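Local coordinates for protein PaxB (Photorhabdus luminescens, PDB 6EK4) that probably acts as the B component of a two-component alpha-helical pore-forming toxin, as in the related YaxAB system, at residues L22-H34 and L48-R62. Sequence-based numbering, arbitrary orientation.
With NA (sodium ion), chain E.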
loop_
_atom_site.group_PDB
_atom_site.type_symbol
_atom_site.label_atom_id
_atom_site.label_comp_id
_atom_site.label_asym_id
_atom_site.label_seq_id
_atom_site.Cartn_x
_atom_site.Cartn_y
_atom_site.Cartn_z
ATOM N N LEU A 22 0.283 15.906 -0.777
ATOM C CA LEU A 22 1.668 15.652 -1.172
ATOM C C LEU A 22 2.450 15.038 -0.011
ATOM O O LEU A 22 3.077 13.992 -0.167
ATOM C CB LEU A 22 2.342 16.955 -1.634
ATOM C CG LEU A 22 3.584 16.855 -2.528
ATOM C CD1 LEU A 22 3.959 18.234 -3.051
ATOM C CD2 LEU A 22 4.770 16.218 -1.813
ATOM N N SER A 23 2.400 15.693 1.148
ATOM C CA SER A 23 3.176 15.270 2.318
ATOM C C SER A 23 2.655 13.981 2.955
ATOM O O SER A 23 3.443 13.173 3.451
ATOM C CB SER A 23 3.216 16.386 3.364
ATOM O OG SER A 23 3.904 17.521 2.866
ATOM N N GLN A 24 1.336 13.797 2.952
ATOM C CA GLN A 24 0.725 12.582 3.491
ATOM C C GLN A 24 1.096 11.363 2.646
ATOM O O GLN A 24 1.289 10.271 3.179
ATOM C CB GLN A 24 -0.801 12.727 3.568
ATOM C CG GLN A 24 -1.525 11.555 4.221
ATOM C CD GLN A 24 -1.160 11.374 5.683
ATOM O OE1 GLN A 24 -1.305 12.294 6.488
ATOM N NE2 GLN A 24 -0.687 10.182 6.036
ATOM N N ALA A 25 1.190 11.555 1.332
ATOM C CA ALA A 25 1.601 10.486 0.423
ATOM C C ALA A 25 3.052 10.074 0.670
ATOM O O ALA A 25 3.382 8.890 0.609
ATOM C CB ALA A 25 1.412 10.915 -1.022
ATOM N N VAL A 26 3.907 11.057 0.950
ATOM C CA VAL A 26 5.306 10.799 1.304
ATOM C C VAL A 26 5.384 10.049 2.638
ATOM O O VAL A 26 6.199 9.137 2.796
ATOM C CB VAL A 26 6.120 12.114 1.382
ATOM C CG1 VAL A 26 7.515 11.872 1.942
ATOM C CG2 VAL A 26 6.215 12.764 0.009
ATOM N N LYS A 27 4.535 10.440 3.586
ATOM C CA LYS A 27 4.432 9.768 4.885
ATOM C C LYS A 27 3.977 8.312 4.721
ATOM O O LYS A 27 4.494 7.416 5.389
ATOM C CB LYS A 27 3.459 10.538 5.792
ATOM C CG LYS A 27 3.228 9.945 7.176
ATOM C CD LYS A 27 4.482 9.994 8.034
ATOM C CE LYS A 27 4.171 9.656 9.484
ATOM N NZ LYS A 27 5.369 9.789 10.359
ATOM N N ASN A 28 3.016 8.089 3.828
ATOM C CA ASN A 28 2.489 6.747 3.571
ATOM C C ASN A 28 3.492 5.834 2.869
ATOM O O ASN A 28 3.501 4.625 3.104
ATOM C CB ASN A 28 1.200 6.821 2.741
ATOM C CG ASN A 28 0.052 7.473 3.491
ATOM O OD1 ASN A 28 0.029 7.501 4.724
ATOM N ND2 ASN A 28 -0.912 8.000 2.747
ATOM N N ILE A 29 4.324 6.410 2.002
ATOM C CA ILE A 29 5.364 5.645 1.314
ATOM C C ILE A 29 6.418 5.159 2.310
ATOM O O ILE A 29 6.873 4.019 2.225
ATOM C CB ILE A 29 6.013 6.460 0.169
ATOM C CG1 ILE A 29 5.035 6.574 -1.006
ATOM C CG2 ILE A 29 7.301 5.804 -0.311
ATOM C CD1 ILE A 29 5.395 7.641 -2.020
ATOM N N TRP A 30 6.793 6.020 3.255
ATOM C CA TRP A 30 7.732 5.643 4.314
ATOM C C TRP A 30 7.191 4.480 5.142
ATOM O O TRP A 30 7.889 3.492 5.368
ATOM C CB TRP A 30 8.017 6.836 5.231
ATOM C CG TRP A 30 8.991 6.524 6.329
ATOM C CD1 TRP A 30 8.698 6.087 7.590
ATOM C CD2 TRP A 30 10.417 6.618 6.258
ATOM N NE1 TRP A 30 9.855 5.905 8.309
ATOM C CE2 TRP A 30 10.924 6.225 7.515
ATOM C CE3 TRP A 30 11.316 6.997 5.254
ATOM C CZ2 TRP A 30 12.293 6.200 7.793
ATOM C CZ3 TRP A 30 12.675 6.974 5.532
ATOM C CH2 TRP A 30 13.149 6.578 6.792
ATOM N N ARG A 31 5.947 4.611 5.592
ATOM C CA ARG A 31 5.298 3.586 6.407
ATOM C C ARG A 31 5.196 2.256 5.662
ATOM O O ARG A 31 5.508 1.202 6.220
ATOM C CB ARG A 31 3.902 4.058 6.831
ATOM C CG ARG A 31 3.167 3.110 7.768
ATOM C CD ARG A 31 1.860 3.710 8.267
ATOM N NE ARG A 31 1.057 4.285 7.186
ATOM C CZ ARG A 31 0.354 3.588 6.291
ATOM N NH1 ARG A 31 0.334 2.257 6.316
ATOM N NH2 ARG A 31 -0.335 4.232 5.354
ATOM N N LEU A 32 4.764 2.314 4.406
ATOM C CA LEU A 32 4.597 1.115 3.584
ATOM C C LEU A 32 5.926 0.471 3.198
ATOM O O LEU A 32 6.028 -0.751 3.158
ATOM C CB LEU A 32 3.793 1.438 2.320
ATOM C CG LEU A 32 2.308 1.734 2.545
ATOM C CD1 LEU A 32 1.710 2.435 1.337
ATOM C CD2 LEU A 32 1.532 0.465 2.866
ATOM N N SER A 33 6.940 1.288 2.923
ATOM C CA SER A 33 8.246 0.775 2.498
ATOM C C SER A 33 8.997 0.025 3.601
ATOM O O SER A 33 9.942 -0.706 3.309
ATOM C CB SER A 33 9.127 1.913 1.974
ATOM O OG SER A 33 9.383 2.868 2.989
ATOM N N HIS A 34 8.585 0.208 4.855
ATOM C CA HIS A 34 9.243 -0.439 5.995
ATOM C C HIS A 34 8.481 -1.644 6.561
ATOM O O HIS A 34 9.093 -2.530 7.159
ATOM C CB HIS A 34 9.509 0.588 7.097
ATOM C CG HIS A 34 10.600 1.556 6.759
ATOM N ND1 HIS A 34 10.373 2.718 6.054
ATOM C CD2 HIS A 34 11.930 1.523 7.013
ATOM C CE1 HIS A 34 11.514 3.364 5.896
ATOM N NE2 HIS A 34 12.474 2.661 6.467
ATOM N N LEU A 48 12.774 1.575 -0.698
ATOM C CA LEU A 48 13.504 2.459 0.211
ATOM C C LEU A 48 14.108 3.656 -0.530
ATOM O O LEU A 48 14.227 4.737 0.042
ATOM C CB LEU A 48 14.597 1.692 0.967
ATOM C CG LEU A 48 14.107 0.654 1.983
ATOM C CD1 LEU A 48 15.262 -0.217 2.457
ATOM C CD2 LEU A 48 13.414 1.315 3.166
ATOM N N ARG A 49 14.488 3.460 -1.793
ATOM C CA ARG A 49 14.958 4.566 -2.633
ATOM C C ARG A 49 13.834 5.562 -2.900
ATOM O O ARG A 49 14.056 6.773 -2.885
ATOM C CB ARG A 49 15.498 4.058 -3.971
ATOM C CG ARG A 49 16.792 3.267 -3.888
ATOM C CD ARG A 49 17.176 2.740 -5.261
ATOM N NE ARG A 49 18.218 1.717 -5.206
ATOM C CZ ARG A 49 18.571 0.940 -6.230
ATOM N NH1 ARG A 49 17.969 1.056 -7.411
ATOM N NH2 ARG A 49 19.530 0.036 -6.074
ATOM N N ILE A 50 12.633 5.044 -3.150
ATOM C CA ILE A 50 11.470 5.884 -3.438
ATOM C C ILE A 50 11.077 6.706 -2.211
ATOM O O ILE A 50 10.789 7.896 -2.332
ATOM C CB ILE A 50 10.266 5.050 -3.941
ATOM C CG1 ILE A 50 10.580 4.439 -5.312
ATOM C CG2 ILE A 50 9.013 5.911 -4.050
ATOM C CD1 ILE A 50 9.667 3.294 -5.702
ATOM N N SER A 51 11.078 6.080 -1.036
ATOM C CA SER A 51 10.748 6.784 0.208
ATOM C C SER A 51 11.789 7.852 0.550
ATOM O O SER A 51 11.441 8.924 1.043
ATOM C CB SER A 51 10.606 5.804 1.376
ATOM O OG SER A 51 11.870 5.340 1.817
ATOM N N LEU A 52 13.058 7.550 0.278
ATOM C CA LEU A 52 14.160 8.470 0.569
ATOM C C LEU A 52 14.105 9.706 -0.332
ATOM O O LEU A 52 14.231 10.836 0.143
ATOM C CB LEU A 52 15.507 7.758 0.408
ATOM C CG LEU A 52 16.692 8.360 1.169
ATOM C CD1 LEU A 52 16.619 8.004 2.649
ATOM C CD2 LEU A 52 18.011 7.889 0.574
ATOM N N TYR A 53 13.919 9.482 -1.632
ATOM C CA TYR A 53 13.766 10.577 -2.592
ATOM C C TYR A 53 12.424 11.301 -2.428
ATOM O O TYR A 53 12.331 12.499 -2.696
ATOM C CB TYR A 53 13.908 10.070 -4.034
ATOM C CG TYR A 53 15.317 9.680 -4.449
ATOM C CD1 TYR A 53 16.399 10.530 -4.221
ATOM C CD2 TYR A 53 15.561 8.475 -5.106
ATOM C CE1 TYR A 53 17.682 10.179 -4.613
ATOM C CE2 TYR A 53 16.840 8.118 -5.501
ATOM C CZ TYR A 53 17.896 8.971 -5.253
ATOM O OH TYR A 53 19.168 8.618 -5.646
ATOM N N SER A 54 11.389 10.577 -2.002
ATOM C CA SER A 54 10.087 11.190 -1.703
ATOM C C SER A 54 10.206 12.216 -0.584
ATOM O O SER A 54 9.624 13.297 -0.658
ATOM C CB SER A 54 9.055 10.128 -1.308
ATOM O OG SER A 54 8.626 9.388 -2.435
ATOM N N ARG A 55 10.962 11.866 0.451
ATOM C CA ARG A 55 11.200 12.761 1.576
ATOM C C ARG A 55 12.048 13.964 1.157
ATOM O O ARG A 55 11.826 15.074 1.636
ATOM C CB ARG A 55 11.875 12.003 2.721
ATOM C CG ARG A 55 11.844 12.732 4.053
ATOM C CD ARG A 55 12.116 11.782 5.208
ATOM N NE ARG A 55 13.419 11.128 5.092
ATOM C CZ ARG A 55 13.884 10.217 5.945
ATOM N NH1 ARG A 55 15.087 9.684 5.749
ATOM N NH2 ARG A 55 13.161 9.835 6.995
ATOM N N ASP A 56 13.012 13.738 0.264
ATOM C CA ASP A 56 13.814 14.826 -0.302
ATOM C C ASP A 56 12.957 15.793 -1.118
ATOM O O ASP A 56 13.174 17.005 -1.076
ATOM C CB ASP A 56 14.942 14.278 -1.191
ATOM C CG ASP A 56 16.097 13.697 -0.393
ATOM O OD1 ASP A 56 16.301 14.102 0.773
ATOM O OD2 ASP A 56 16.820 12.839 -0.945
ATOM N N LEU A 57 12.001 15.252 -1.870
ATOM C CA LEU A 57 11.070 16.070 -2.652
ATOM C C LEU A 57 10.193 16.905 -1.723
ATOM O O LEU A 57 9.968 18.090 -1.971
ATOM C CB LEU A 57 10.200 15.184 -3.551
ATOM C CG LEU A 57 9.328 15.883 -4.603
ATOM C CD1 LEU A 57 9.129 14.983 -5.812
ATOM C CD2 LEU A 57 7.979 16.317 -4.043
ATOM N N ASP A 58 9.708 16.276 -0.655
ATOM C CA ASP A 58 8.897 16.960 0.352
ATOM C C ASP A 58 9.677 18.095 1.018
ATOM O O ASP A 58 9.130 19.173 1.251
ATOM C CB ASP A 58 8.419 15.963 1.413
ATOM C CG ASP A 58 7.331 16.530 2.304
ATOM O OD1 ASP A 58 6.347 17.081 1.772
ATOM O OD2 ASP A 58 7.457 16.415 3.540
ATOM N N GLU A 59 10.950 17.840 1.318
ATOM C CA GLU A 59 11.846 18.853 1.889
ATOM C C GLU A 59 12.007 20.048 0.952
ATOM O O GLU A 59 11.993 21.196 1.395
ATOM C CB GLU A 59 13.226 18.250 2.191
ATOM C CG GLU A 59 13.267 17.347 3.416
ATOM C CD GLU A 59 14.488 16.441 3.451
ATOM O OE1 GLU A 59 15.544 16.815 2.894
ATOM O OE2 GLU A 59 14.393 15.348 4.046
ATOM N N ALA A 60 12.165 19.765 -0.339
ATOM C CA ALA A 60 12.305 20.807 -1.352
ATOM C C ALA A 60 11.031 21.641 -1.467
ATOM O O ALA A 60 11.093 22.865 -1.602
ATOM C CB ALA A 60 12.655 20.191 -2.698
ATOM N N ALA A 61 9.882 20.972 -1.411
ATOM C CA ALA A 61 8.586 21.647 -1.477
ATOM C C ALA A 61 8.366 22.566 -0.273
ATOM O O ALA A 61 7.898 23.694 -0.431
ATOM C CB ALA A 61 7.463 20.625 -1.572
ATOM N N ARG A 62 8.709 22.079 0.919
ATOM C CA ARG A 62 8.560 22.862 2.152
ATOM C C ARG A 62 9.481 24.085 2.196
ATOM O O ARG A 62 9.093 25.132 2.709
ATOM C CB ARG A 62 8.825 21.991 3.382
ATOM C CG ARG A 62 7.735 20.976 3.678
ATOM C CD ARG A 62 8.184 19.994 4.748
ATOM N NE ARG A 62 7.198 18.939 4.981
ATOM C CZ ARG A 62 6.082 19.079 5.698
ATOM N NH1 ARG A 62 5.773 20.239 6.274
ATOM N NH2 ARG A 62 5.260 18.041 5.840
HETATM NA NA NA E . 18.102 15.023 2.496
#
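Antiparallel helix packing joins segments 22-34 and 48-62, on the successive helices 19-35 and 42-73, through residues such as Val-26 and Ser-54. Val-26 lies on the Ser-54 backbone, with Val-26 CG2 3.5 Å from Ser-54 O. One turn on, Ile-29 CG2 rests 3.6 Å from Ser-51 CA. The axes approach to 8.8 Å, consistent with the small Ser-51 and Ser-54 at the interface. Ser-54 OG donates a hydrogen bond to Ile-50 O at 2.6 Å; Ser-54 N reaches the same oxygen from the opposite face of its plane. The pair forms a helical hairpin, crossing at -155°, within the elongated helical bundle of this toxin. Helix 247-321 covers Ile-29, and helix 101-141 covers Leu-57.

At one end, Ser-23 OG lies 2.7 Å from Asp-58 OD1 in a hydrogen-bonding pair. Ser-23 OG also has Val-19 O as a hydrogen-bonding partner. Within 48-62, Arg-62 NE makes a salt bridge to Asp-58 OD2, meeting it from above the carboxylate plane. Along one flank, Arg-55 bends at chi3 (59°) and lays its guanidinium over one face of the Trp-30 ring, offset toward the rim. Arg-55 NH2 is 3.2 Å from Trp-30 CZ3, and the guanidinium and indole planes are 33° apart. His-34 CE1 sits over the opposite indole face. At the other end, Leu-48 CD2 makes a CH-pi contact, 4.0 Å from the His-34 ring centroid.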